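Local coordinates for OxyA protein (Actinoplanes teichomyceticus, PDB 5HH3) that probably catalyses, as a heme-dependent cytochrome P450, an oxidative phenolic coupling that cyclises the peptide during glycopeptide antibiotic biosynthesis, at residues R291-D296 with H302-G307; F261-L264 with T270-D273; T100-M105 with D221-A226. All coordinates share one frame; numbering follows the deposited sequence.

Contact 1: residues R291-D296 with H302-G307. With HEM (protoporphyrin IX containing Fe), chain G.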
loop_
_atom_site.group_PDB
_atom_site.type_symbol
_atom_site.label_atom_id
_atom_site.label_comp_id
_atom_site.label_asym_id
_atom_site.label_seq_id
_atom_site.Cartn_x
_atom_site.Cartn_y
_atom_site.Cartn_z
ATOM N N ARG B 291 9.668 -10.717 -0.463
ATOM C CA ARG B 291 11.096 -10.632 -0.629
ATOM C C ARG B 291 11.403 -10.123 -2.053
ATOM O O ARG B 291 10.704 -10.499 -2.989
ATOM C CB ARG B 291 11.733 -12.026 -0.498
ATOM C CG ARG B 291 11.429 -12.866 0.750
ATOM C CD ARG B 291 11.991 -12.258 1.969
ATOM N NE ARG B 291 12.153 -13.169 3.117
ATOM C CZ ARG B 291 11.325 -13.276 4.162
ATOM N NH1 ARG B 291 10.168 -12.626 4.176
ATOM N NH2 ARG B 291 11.640 -14.086 5.176
ATOM N N VAL B 292 12.459 -9.313 -2.217
ATOM C CA VAL B 292 12.915 -8.896 -3.546
ATOM C C VAL B 292 14.062 -9.801 -3.970
ATOM O O VAL B 292 14.970 -10.012 -3.187
ATOM C CB VAL B 292 13.438 -7.442 -3.571
ATOM C CG1 VAL B 292 13.769 -7.013 -4.999
ATOM C CG2 VAL B 292 12.418 -6.496 -2.978
ATOM N N ALA B 293 14.021 -10.299 -5.209
ATOM C CA ALA B 293 15.163 -11.032 -5.804
ATOM C C ALA B 293 16.332 -10.099 -6.077
ATOM O O ALA B 293 16.176 -9.073 -6.748
ATOM C CB ALA B 293 14.743 -11.758 -7.073
ATOM N N THR B 294 17.493 -10.450 -5.544
ATOM C CA THR B 294 18.730 -9.746 -5.821
ATOM C C THR B 294 19.611 -10.472 -6.857
ATOM O O THR B 294 20.655 -9.971 -7.234
ATOM C CB THR B 294 19.518 -9.487 -4.529
ATOM O OG1 THR B 294 19.805 -10.716 -3.874
ATOM C CG2 THR B 294 18.723 -8.591 -3.607
ATOM N N ASP B 295 19.212 -11.670 -7.284
ATOM C CA ASP B 295 19.800 -12.298 -8.471
ATOM C C ASP B 295 18.657 -13.029 -9.215
ATOM O O ASP B 295 17.589 -13.216 -8.664
ATOM C CB ASP B 295 20.915 -13.256 -8.054
ATOM C CG ASP B 295 21.860 -13.622 -9.199
ATOM O OD1 ASP B 295 21.624 -13.219 -10.379
ATOM O OD2 ASP B 295 22.863 -14.328 -8.916
ATOM N N ASP B 296 18.881 -13.393 -10.472
ATOM C CA ASP B 296 17.973 -14.264 -11.194
ATOM C C ASP B 296 17.970 -15.642 -10.508
ATOM O O ASP B 296 19.009 -16.137 -10.092
ATOM C CB ASP B 296 18.398 -14.431 -12.659
ATOM C CG ASP B 296 18.314 -13.139 -13.452
ATOM O OD1 ASP B 296 17.896 -12.078 -12.934
ATOM O OD2 ASP B 296 18.677 -13.166 -14.631
ATOM N N HIS B 302 9.991 -21.544 -13.883
ATOM C CA HIS B 302 9.934 -20.104 -14.086
ATOM C C HIS B 302 11.269 -19.459 -13.800
ATOM O O HIS B 302 12.045 -19.963 -12.995
ATOM C CB HIS B 302 8.888 -19.468 -13.155
ATOM C CG HIS B 302 7.482 -19.617 -13.633
ATOM N ND1 HIS B 302 7.030 -19.028 -14.796
ATOM C CD2 HIS B 302 6.429 -20.295 -13.117
ATOM C CE1 HIS B 302 5.756 -19.328 -14.972
ATOM N NE2 HIS B 302 5.368 -20.093 -13.966
ATOM N N LEU B 303 11.515 -18.327 -14.430
ATOM C CA LEU B 303 12.706 -17.526 -14.154
ATOM C C LEU B 303 12.320 -16.240 -13.409
ATOM O O LEU B 303 11.739 -15.319 -13.986
ATOM C CB LEU B 303 13.428 -17.183 -15.461
ATOM C CG LEU B 303 14.764 -16.427 -15.348
ATOM C CD1 LEU B 303 15.736 -17.158 -14.440
ATOM C CD2 LEU B 303 15.337 -16.270 -16.746
ATOM N N ILE B 304 12.643 -16.201 -12.123
ATOM C CA ILE B 304 12.505 -14.992 -11.316
ATOM C C ILE B 304 13.671 -14.069 -11.620
ATOM O O ILE B 304 14.808 -14.440 -11.381
ATOM C CB ILE B 304 12.460 -15.321 -9.817
ATOM C CG1 ILE B 304 11.247 -16.213 -9.521
ATOM C CG2 ILE B 304 12.401 -14.043 -8.969
ATOM C CD1 ILE B 304 11.376 -16.974 -8.217
ATOM N N LYS B 305 13.401 -12.896 -12.181
ATOM C CA LYS B 305 14.465 -11.939 -12.489
ATOM C C LYS B 305 14.817 -11.101 -11.288
ATOM O O LYS B 305 13.951 -10.769 -10.495
ATOM C CB LYS B 305 14.074 -11.023 -13.620
ATOM C CG LYS B 305 13.970 -11.707 -14.978
ATOM C CD LYS B 305 15.328 -12.157 -15.527
ATOM C CE LYS B 305 16.213 -10.980 -15.922
ATOM N NZ LYS B 305 17.428 -11.497 -16.611
ATOM N N ALA B 306 16.078 -10.683 -11.193
ATOM C CA ALA B 306 16.468 -9.773 -10.116
ATOM C C ALA B 306 15.534 -8.547 -10.165
ATOM O O ALA B 306 15.294 -8.001 -11.239
ATOM C CB ALA B 306 17.931 -9.368 -10.261
ATOM N N GLY B 307 14.988 -8.164 -9.012
ATOM C CA GLY B 307 14.034 -7.043 -8.905
ATOM C C GLY B 307 12.591 -7.494 -8.829
ATOM O O GLY B 307 11.758 -6.774 -8.315
HETATM C CHA HEM G . 8.853 -13.788 12.321
HETATM C CHB HEM G . 8.458 -12.759 17.045
HETATM C CHC HEM G . 4.420 -15.465 17.268
HETATM C CHD HEM G . 4.888 -16.530 12.590
HETATM C C1A HEM G . 9.064 -13.261 13.573
HETATM C C2A HEM G . 10.080 -12.312 13.878
HETATM C C3A HEM G . 9.978 -12.032 15.206
HETATM C C4A HEM G . 8.897 -12.796 15.730
HETATM C CMA HEM G . 10.833 -11.066 15.988
HETATM C CAA HEM G . 11.091 -11.745 12.901
HETATM C CBA HEM G . 12.309 -12.667 12.864
HETATM C CGA HEM G . 13.396 -12.233 11.895
HETATM O O1A HEM G . 13.161 -11.489 10.911
HETATM O O2A HEM G . 14.575 -12.643 12.068
HETATM C C1B HEM G . 7.302 -13.400 17.534
HETATM C C2B HEM G . 6.833 -13.306 18.889
HETATM C C3B HEM G . 5.687 -14.067 18.969
HETATM C C4B HEM G . 5.486 -14.627 17.605
HETATM C CMB HEM G . 7.475 -12.527 20.018
HETATM C CAB HEM G . 4.795 -14.380 20.115
HETATM C CBB HEM G . 4.995 -14.078 21.401
HETATM C C1C HEM G . 4.157 -15.998 16.013
HETATM C C2C HEM G . 3.066 -16.833 15.687
HETATM C C3C HEM G . 3.195 -17.139 14.325
HETATM C C4C HEM G . 4.386 -16.479 13.862
HETATM C CMC HEM G . 1.969 -17.283 16.634
HETATM C CAC HEM G . 2.343 -17.987 13.452
HETATM C CBC HEM G . 1.282 -18.700 13.823
HETATM C C1D HEM G . 6.024 -15.835 12.179
HETATM C C2D HEM G . 6.470 -15.897 10.770
HETATM C C3D HEM G . 7.570 -15.136 10.687
HETATM C C4D HEM G . 7.781 -14.617 12.055
HETATM C CMD HEM G . 5.858 -16.630 9.597
HETATM C CAD HEM G . 8.384 -14.898 9.422
HETATM C CBD HEM G . 7.857 -13.767 8.525
HETATM C CGD HEM G . 8.734 -13.605 7.274
HETATM O O1D HEM G . 8.522 -12.721 6.424
HETATM O O2D HEM G . 9.698 -14.340 7.020
HETATM N NA HEM G . 8.356 -13.561 14.719
HETATM N NB HEM G . 6.492 -14.206 16.841
HETATM N NC HEM G . 4.957 -15.833 14.918
HETATM N ND HEM G . 6.860 -15.084 12.923
HETATM FE FE HEM G . 6.694 -14.672 14.799
HETATM O O HOH W 1 5.709 -12.882 14.298
#

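Contact 2: residues F261-L264 with T270-D273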
loop_
_atom_site.group_PDB
_atom_site.type_symbol
_atom_site.label_atom_id
_atom_site.label_comp_id
_atom_site.label_asym_id
_atom_site.label_seq_id
_atom_site.Cartn_x
_atom_site.Cartn_y
_atom_site.Cartn_z
ATOM N N PHE B 261 -10.725 -32.773 20.508
ATOM C CA PHE B 261 -10.141 -32.199 21.718
ATOM C C PHE B 261 -10.500 -32.955 22.991
ATOM O O PHE B 261 -9.793 -32.827 23.986
ATOM C CB PHE B 261 -10.470 -30.713 21.834
ATOM C CG PHE B 261 -9.749 -29.888 20.826
ATOM C CD1 PHE B 261 -8.446 -29.462 21.061
ATOM C CD2 PHE B 261 -10.339 -29.591 19.613
ATOM C CE1 PHE B 261 -7.763 -28.722 20.105
ATOM C CE2 PHE B 261 -9.659 -28.849 18.657
ATOM C CZ PHE B 261 -8.370 -28.414 18.904
ATOM N N ALA B 262 -11.578 -33.747 22.963
ATOM C CA ALA B 262 -11.862 -34.694 24.054
ATOM C C ALA B 262 -10.775 -35.776 24.117
ATOM O O ALA B 262 -10.453 -36.276 25.186
ATOM C CB ALA B 262 -13.240 -35.323 23.885
ATOM N N LEU B 263 -10.220 -36.116 22.954
ATOM C CA LEU B 263 -9.090 -37.035 22.839
ATOM C C LEU B 263 -7.826 -36.427 23.442
ATOM O O LEU B 263 -7.088 -37.109 24.132
ATOM C CB LEU B 263 -8.857 -37.398 21.365
ATOM C CG LEU B 263 -8.512 -38.845 21.050
ATOM C CD1 LEU B 263 -9.710 -39.762 21.285
ATOM C CD2 LEU B 263 -8.032 -38.944 19.609
ATOM N N LEU B 264 -7.575 -35.149 23.157
ATOM C CA LEU B 264 -6.498 -34.404 23.810
ATOM C C LEU B 264 -6.656 -34.388 25.331
ATOM O O LEU B 264 -5.675 -34.619 26.043
ATOM C CB LEU B 264 -6.406 -32.960 23.290
ATOM C CG LEU B 264 -5.440 -31.998 24.003
ATOM C CD1 LEU B 264 -4.002 -32.486 23.913
ATOM C CD2 LEU B 264 -5.561 -30.597 23.416
ATOM N N THR B 270 -1.444 -40.255 23.730
ATOM C CA THR B 270 -1.698 -40.873 22.433
ATOM C C THR B 270 -1.541 -39.893 21.269
ATOM O O THR B 270 -1.388 -40.342 20.139
ATOM C CB THR B 270 -3.109 -41.501 22.338
ATOM O OG1 THR B 270 -4.119 -40.492 22.494
ATOM C CG2 THR B 270 -3.298 -42.588 23.391
ATOM N N VAL B 271 -1.581 -38.579 21.538
ATOM C CA VAL B 271 -1.477 -37.527 20.496
ATOM C C VAL B 271 -0.320 -36.558 20.797
ATOM O O VAL B 271 -0.523 -35.356 20.911
ATOM C CB VAL B 271 -2.830 -36.767 20.311
ATOM C CG1 VAL B 271 -3.861 -37.664 19.637
ATOM C CG2 VAL B 271 -3.403 -36.265 21.639
ATOM N N PRO B 272 0.917 -37.080 20.903
ATOM C CA PRO B 272 2.050 -36.221 21.284
ATOM C C PRO B 272 2.290 -35.018 20.376
ATOM O O PRO B 272 2.748 -33.990 20.864
ATOM C CB PRO B 272 3.247 -37.174 21.217
ATOM C CG PRO B 272 2.839 -38.182 20.204
ATOM C CD PRO B 272 1.384 -38.417 20.498
ATOM N N ASP B 273 1.997 -35.136 19.080
ATOM C CA ASP B 273 2.224 -34.024 18.137
ATOM C C ASP B 273 0.972 -33.185 17.849
ATOM O O ASP B 273 0.925 -32.497 16.836
ATOM C CB ASP B 273 2.837 -34.552 16.822
ATOM C CG ASP B 273 4.181 -35.230 17.037
ATOM O OD1 ASP B 273 5.026 -34.659 17.761
ATOM O OD2 ASP B 273 4.388 -36.338 16.493
#

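Contact 3: residues T100-M105 with D221-A226. With HEM (protoporphyrin IX containing Fe), chain G.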
loop_
_atom_site.group_PDB
_atom_site.type_symbol
_atom_site.label_atom_id
_atom_site.label_comp_id
_atom_site.label_asym_id
_atom_site.label_seq_id
_atom_site.Cartn_x
_atom_site.Cartn_y
_atom_site.Cartn_z
ATOM N N THR B 100 21.746 -10.494 11.300
ATOM C CA THR B 100 22.549 -11.423 12.121
ATOM C C THR B 100 23.017 -10.838 13.437
ATOM O O THR B 100 22.924 -11.471 14.489
ATOM C CB THR B 100 23.836 -11.859 11.363
ATOM O OG1 THR B 100 23.521 -12.073 9.991
ATOM C CG2 THR B 100 24.410 -13.139 11.956
ATOM N N ARG B 101 23.596 -9.645 13.355
ATOM C CA ARG B 101 24.134 -8.978 14.513
ATOM C C ARG B 101 23.064 -8.708 15.578
ATOM O O ARG B 101 23.306 -8.959 16.757
ATOM C CB ARG B 101 24.910 -7.714 14.107
ATOM C CG ARG B 101 26.201 -8.060 13.356
ATOM C CD ARG B 101 26.789 -6.921 12.520
ATOM N NE ARG B 101 28.155 -7.223 12.132
ATOM C CZ ARG B 101 28.944 -6.472 11.357
ATOM N NH1 ARG B 101 28.501 -5.341 10.788
ATOM N NH2 ARG B 101 30.185 -6.879 11.125
ATOM N N LEU B 102 21.896 -8.223 15.178
ATOM C CA LEU B 102 20.810 -7.958 16.151
ATOM C C LEU B 102 20.152 -9.259 16.621
ATOM O O LEU B 102 19.945 -9.446 17.815
ATOM C CB LEU B 102 19.757 -6.991 15.602
ATOM C CG LEU B 102 18.530 -6.727 16.511
ATOM C CD1 LEU B 102 18.919 -6.209 17.891
ATOM C CD2 LEU B 102 17.571 -5.752 15.816
ATOM N N ARG B 103 19.852 -10.163 15.698
ATOM C CA ARG B 103 19.230 -11.415 16.078
ATOM C C ARG B 103 20.023 -12.281 17.084
ATOM O O ARG B 103 19.422 -12.846 18.008
ATOM C CB ARG B 103 18.835 -12.239 14.860
ATOM C CG ARG B 103 18.114 -13.507 15.300
ATOM C CD ARG B 103 17.175 -14.016 14.272
ATOM N NE ARG B 103 16.594 -15.262 14.744
ATOM C CZ ARG B 103 15.464 -15.786 14.298
ATOM N NH1 ARG B 103 14.730 -15.162 13.374
ATOM N NH2 ARG B 103 15.063 -16.939 14.804
ATOM N N ARG B 104 21.350 -12.369 16.947
ATOM C CA ARG B 104 22.154 -13.117 17.935
ATOM C C ARG B 104 22.029 -12.581 19.360
ATOM O O ARG B 104 22.178 -13.354 20.312
ATOM C CB ARG B 104 23.640 -13.136 17.589
ATOM C CG ARG B 104 24.024 -14.179 16.559
ATOM C CD ARG B 104 25.533 -14.327 16.478
ATOM N NE ARG B 104 26.180 -13.078 16.071
ATOM C CZ ARG B 104 26.902 -12.890 14.962
ATOM N NH1 ARG B 104 27.140 -13.869 14.095
ATOM N NH2 ARG B 104 27.417 -11.691 14.720
ATOM N N MET B 105 21.840 -11.269 19.511
ATOM C CA MET B 105 21.825 -10.654 20.846
ATOM C C MET B 105 20.506 -10.895 21.582
ATOM O O MET B 105 20.479 -10.960 22.817
ATOM C CB MET B 105 22.122 -9.157 20.758
ATOM C CG MET B 105 23.491 -8.893 20.197
ATOM S SD MET B 105 24.074 -7.214 20.429
ATOM C CE MET B 105 23.069 -6.368 19.222
ATOM N N ASP B 221 26.703 -4.459 26.486
ATOM C CA ASP B 221 27.312 -3.347 25.769
ATOM C C ASP B 221 26.895 -3.283 24.300
ATOM O O ASP B 221 26.504 -2.211 23.814
ATOM C CB ASP B 221 28.830 -3.366 25.872
ATOM C CG ASP B 221 29.422 -1.968 25.760
ATOM O OD1 ASP B 221 28.729 -1.016 26.208
ATOM O OD2 ASP B 221 30.555 -1.816 25.237
ATOM N N GLU B 222 26.903 -4.436 23.625
ATOM C CA GLU B 222 26.760 -4.472 22.184
ATOM C C GLU B 222 25.333 -4.184 21.697
ATOM O O GLU B 222 25.131 -4.032 20.496
ATOM C CB GLU B 222 27.281 -5.809 21.620
ATOM C CG GLU B 222 28.775 -6.106 21.869
ATOM C CD GLU B 222 29.761 -5.296 21.003
ATOM O OE1 GLU B 222 29.403 -4.803 19.912
ATOM O OE2 GLU B 222 30.940 -5.157 21.403
ATOM N N ILE B 223 24.348 -4.138 22.604
ATOM C CA ILE B 223 22.954 -3.821 22.238
ATOM C C ILE B 223 22.565 -2.448 22.793
ATOM O O ILE B 223 22.948 -2.093 23.912
ATOM C CB ILE B 223 21.963 -4.931 22.679
ATOM C CG1 ILE B 223 20.611 -4.749 21.967
ATOM C CG2 ILE B 223 21.779 -4.982 24.196
ATOM C CD1 ILE B 223 19.686 -5.932 22.082
ATOM N N THR B 224 21.838 -1.661 22.001
ATOM C CA THR B 224 21.445 -0.302 22.429
ATOM C C THR B 224 20.079 -0.322 23.137
ATOM O O THR B 224 19.298 -1.296 23.005
ATOM C CB THR B 224 21.319 0.661 21.232
ATOM O OG1 THR B 224 20.214 0.262 20.418
ATOM C CG2 THR B 224 22.614 0.706 20.387
ATOM N N ASP B 225 19.776 0.772 23.829
ATOM C CA ASP B 225 18.482 0.963 24.497
ATOM C C ASP B 225 17.337 0.917 23.509
ATOM O O ASP B 225 16.334 0.256 23.778
ATOM C CB ASP B 225 18.441 2.292 25.281
ATOM C CG ASP B 225 19.364 2.290 26.462
ATOM O OD1 ASP B 225 19.860 1.193 26.797
ATOM O OD2 ASP B 225 19.606 3.369 27.074
ATOM N N ALA B 226 17.503 1.586 22.365
ATOM C CA ALA B 226 16.483 1.610 21.302
ATOM C C ALA B 226 16.164 0.229 20.740
ATOM O O ALA B 226 15.001 -0.082 20.452
ATOM C CB ALA B 226 16.919 2.521 20.161
HETATM C CHA HEM G . 8.853 -13.788 12.321
HETATM C CHB HEM G . 8.458 -12.759 17.045
HETATM C CHC HEM G . 4.420 -15.465 17.268
HETATM C CHD HEM G . 4.888 -16.530 12.590
HETATM C C1A HEM G . 9.064 -13.261 13.573
HETATM C C2A HEM G . 10.080 -12.312 13.878
HETATM C C3A HEM G . 9.978 -12.032 15.206
HETATM C C4A HEM G . 8.897 -12.796 15.730
HETATM C CMA HEM G . 10.833 -11.066 15.988
HETATM C CAA HEM G . 11.091 -11.745 12.901
HETATM C CBA HEM G . 12.309 -12.667 12.864
HETATM C CGA HEM G . 13.396 -12.233 11.895
HETATM O O1A HEM G . 13.161 -11.489 10.911
HETATM O O2A HEM G . 14.575 -12.643 12.068
HETATM C C1B HEM G . 7.302 -13.400 17.534
HETATM C C2B HEM G . 6.833 -13.306 18.889
HETATM C C3B HEM G . 5.687 -14.067 18.969
HETATM C C4B HEM G . 5.486 -14.627 17.605
HETATM C CMB HEM G . 7.475 -12.527 20.018
HETATM C CAB HEM G . 4.795 -14.380 20.115
HETATM C CBB HEM G . 4.995 -14.078 21.401
HETATM C C1C HEM G . 4.157 -15.998 16.013
HETATM C C2C HEM G . 3.066 -16.833 15.687
HETATM C C3C HEM G . 3.195 -17.139 14.325
HETATM C C4C HEM G . 4.386 -16.479 13.862
HETATM C CMC HEM G . 1.969 -17.283 16.634
HETATM C CAC HEM G . 2.343 -17.987 13.452
HETATM C CBC HEM G . 1.282 -18.700 13.823
HETATM C C1D HEM G . 6.024 -15.835 12.179
HETATM C C2D HEM G . 6.470 -15.897 10.770
HETATM C C3D HEM G . 7.570 -15.136 10.687
HETATM C C4D HEM G . 7.781 -14.617 12.055
HETATM C CMD HEM G . 5.858 -16.630 9.597
HETATM C CAD HEM G . 8.384 -14.898 9.422
HETATM C CBD HEM G . 7.857 -13.767 8.525
HETATM C CGD HEM G . 8.734 -13.605 7.274
HETATM O O1D HEM G . 8.522 -12.721 6.424
HETATM O O2D HEM G . 9.698 -14.340 7.020
HETATM N NA HEM G . 8.356 -13.561 14.719
HETATM N NB HEM G . 6.492 -14.206 16.841
HETATM N NC HEM G . 4.957 -15.833 14.918
HETATM N ND HEM G . 6.860 -15.084 12.923
HETATM FE FE HEM G . 6.694 -14.672 14.799
HETATM O O HOH W 1 5.709 -12.882 14.298
#

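Contact 1: residues R291-D296 with H302-G307
The carboxylate of Asp-296 is held by two donors from the facing segment, one on each oxygen. OD1 is met nearly head-on by the backbone N of Ala-306 at 2.9 Å. OD2 receives NZ of Lys-305, also at 2.9 Å, on its syn side but 28° out of the carboxylate plane, in a salt bridge. Lys-305 starts out away from its partner and has to curl back: chi1, chi2 and chi3 all lie at -69°, laying CD and CE alongside the carboxylate. A short acid and a long flexible base suit this solvent-facing border of the contact. The other flat group, the guanidinium of Arg-291, turns its edge to a heme propionate in its own plane. NH1 reaches HEM O1D at 2.8 Å and NH2 reaches HEM O2D at 2.7 Å, a paired grip that fixes the carboxylate's rotation and probably stabilises its negative charge; NH1 also bonds to His-289 O. Between these ends, Gly-307 N donates to Ala-293 O at 2.7 Å. The positive phi of Gly-307 (100°) would press a CB against the preceding carbonyl, hence glycine. The small Ala-293 lets the chains come close, its CB lying 3.8 Å from Ile-304 CG2 and 3.6 Å from Lys-305 O. Strand 291-293 belongs to the five-stranded sheet and 302-304 to a two-stranded hairpin. The arrangement is the beta-rich side of the cytochrome P450 fold, where an arginine on strand 291-293, which follows helix 274-282 in the chain, holds a heme propionate.

Contact 2: residues F261-L264 with T270-D273
Leu-264 and Val-271 bring the two backbones to their nearest approach, CA to CA 6.8 Å. Residues 261-264 are a turn inside helix 258-266, whereas 270-273 has no regular structure and returns past the helix on its way to helix 274-282. Val-271 has a phi of -124° and a psi of 58°, a conformation accessible to a residue that precedes proline. The rigid ring of Pro-272 suits the approach to the next helix, and Asp-273 occupies its N-cap position; the carboxylate makes no capping bond there, but its OD2 forms a weak hydrogen bond to Arg-335 N. Between the segments the contact is wholly apolar and rests on one branched side chain. Val-271 points its CB at the helix and splits its two methyls between neighbouring leucines: CG1 lies 4.4 Å from Leu-263 CD2, while CG2 lies 4.2 Å from Leu-264 CA and 4.5 Å from Leu-264 CD1. With CG1 anti to the carbonyl carbon (chi1 -71°), CG2 falls between the backbone N and carbonyl carbon, directed at the helix backbone. Beta-branching suits valine here, since a short, broad group can meet two helix residues at once. These are loose van der Waals contacts. Thr-332 touches both Leu-263 and Val-271 and so extends the apolar patch, while Thr-270 ties its OG1 to Lys-267 O within the connection between the two helices. This is helix-to-loop packing, away from the heme, at the connection between helices 258-266 and 274-282, the J and K helices of the cytochrome P450 fold.

Contact 3: residues T100-M105 with D221-A226
Met-105 and Ile-223 run past each other in opposite directions, each with its CB directed at the facing segment, so they meet along their flanks. The thioether does most of the touching: Met-105 SD rests 3.8 Å from Ile-223 CB and 3.7 Å from Glu-222 CB, and lies 3.4 Å from Glu-222 O, a contact and not a hydrogen bond. A bend at the last torsion (chi3 -74°) folds CE back over the loop, 3.9 Å from Ile-223 CB and 3.4 Å from Glu-222 O. The unbranched, polarisable methionine suits this place, since it can lie against the backbone and CB atoms of Glu-222 and Ile-223. Glu-222 offers its CB to the sulfur and then turns its carboxylate away, which fits an acid at the exposed border. One helical turn back from Met-105, Leu-102 reaches out with CD1 to Ile-223 CD1 at 4.3 Å. Ile-223 keeps CG1 anti to the backbone N (chi1 -165°) and its chain stretched, and so spans the distance between methionine and leucine. Glu-227 and Leu-228 of helix 225-256 pack beside Leu-102 and Ile-223, and Tyr-219 of helix 211-219 beside Met-105. Thr-224, the N-cap of helix 225-256, forms a capping box with Glu-227. From another side of helix 98-106 the extended Arg-103 sends NH1 to HEM O2A, 2.8 Å away, with the propionate oxygen in the guanidinium plane at its edge; NH1 also bonds to His-347 O. The site is the cytochrome P450 C helix, whose His-99 and Arg-103 hold the heme propionates, packed against the loop that leads into the long helix 225-256.

From the N terminus, contact 3 comes first: helix 98-106 meets the entrance of helix 225-256, closing a long loop whose 115 intervening residues are mostly helical. Contact 2 follows, a short closure between helix 258-266 and the lead into helix 274-282. Contact 1 is last, closing the excursion through strand 297-299 and tying the hairpin to the five-stranded sheet. The three stand in series; none nests in, crosses or touches another. Contacts 1 and 3, centres about 30 Å apart, converge on the heme, each supplying an arginine to a different propionate, whereas contact 2 lies about 43 Å from contact 1 and about 40 Å from contact 3, centre to centre, and joins consecutive helical elements.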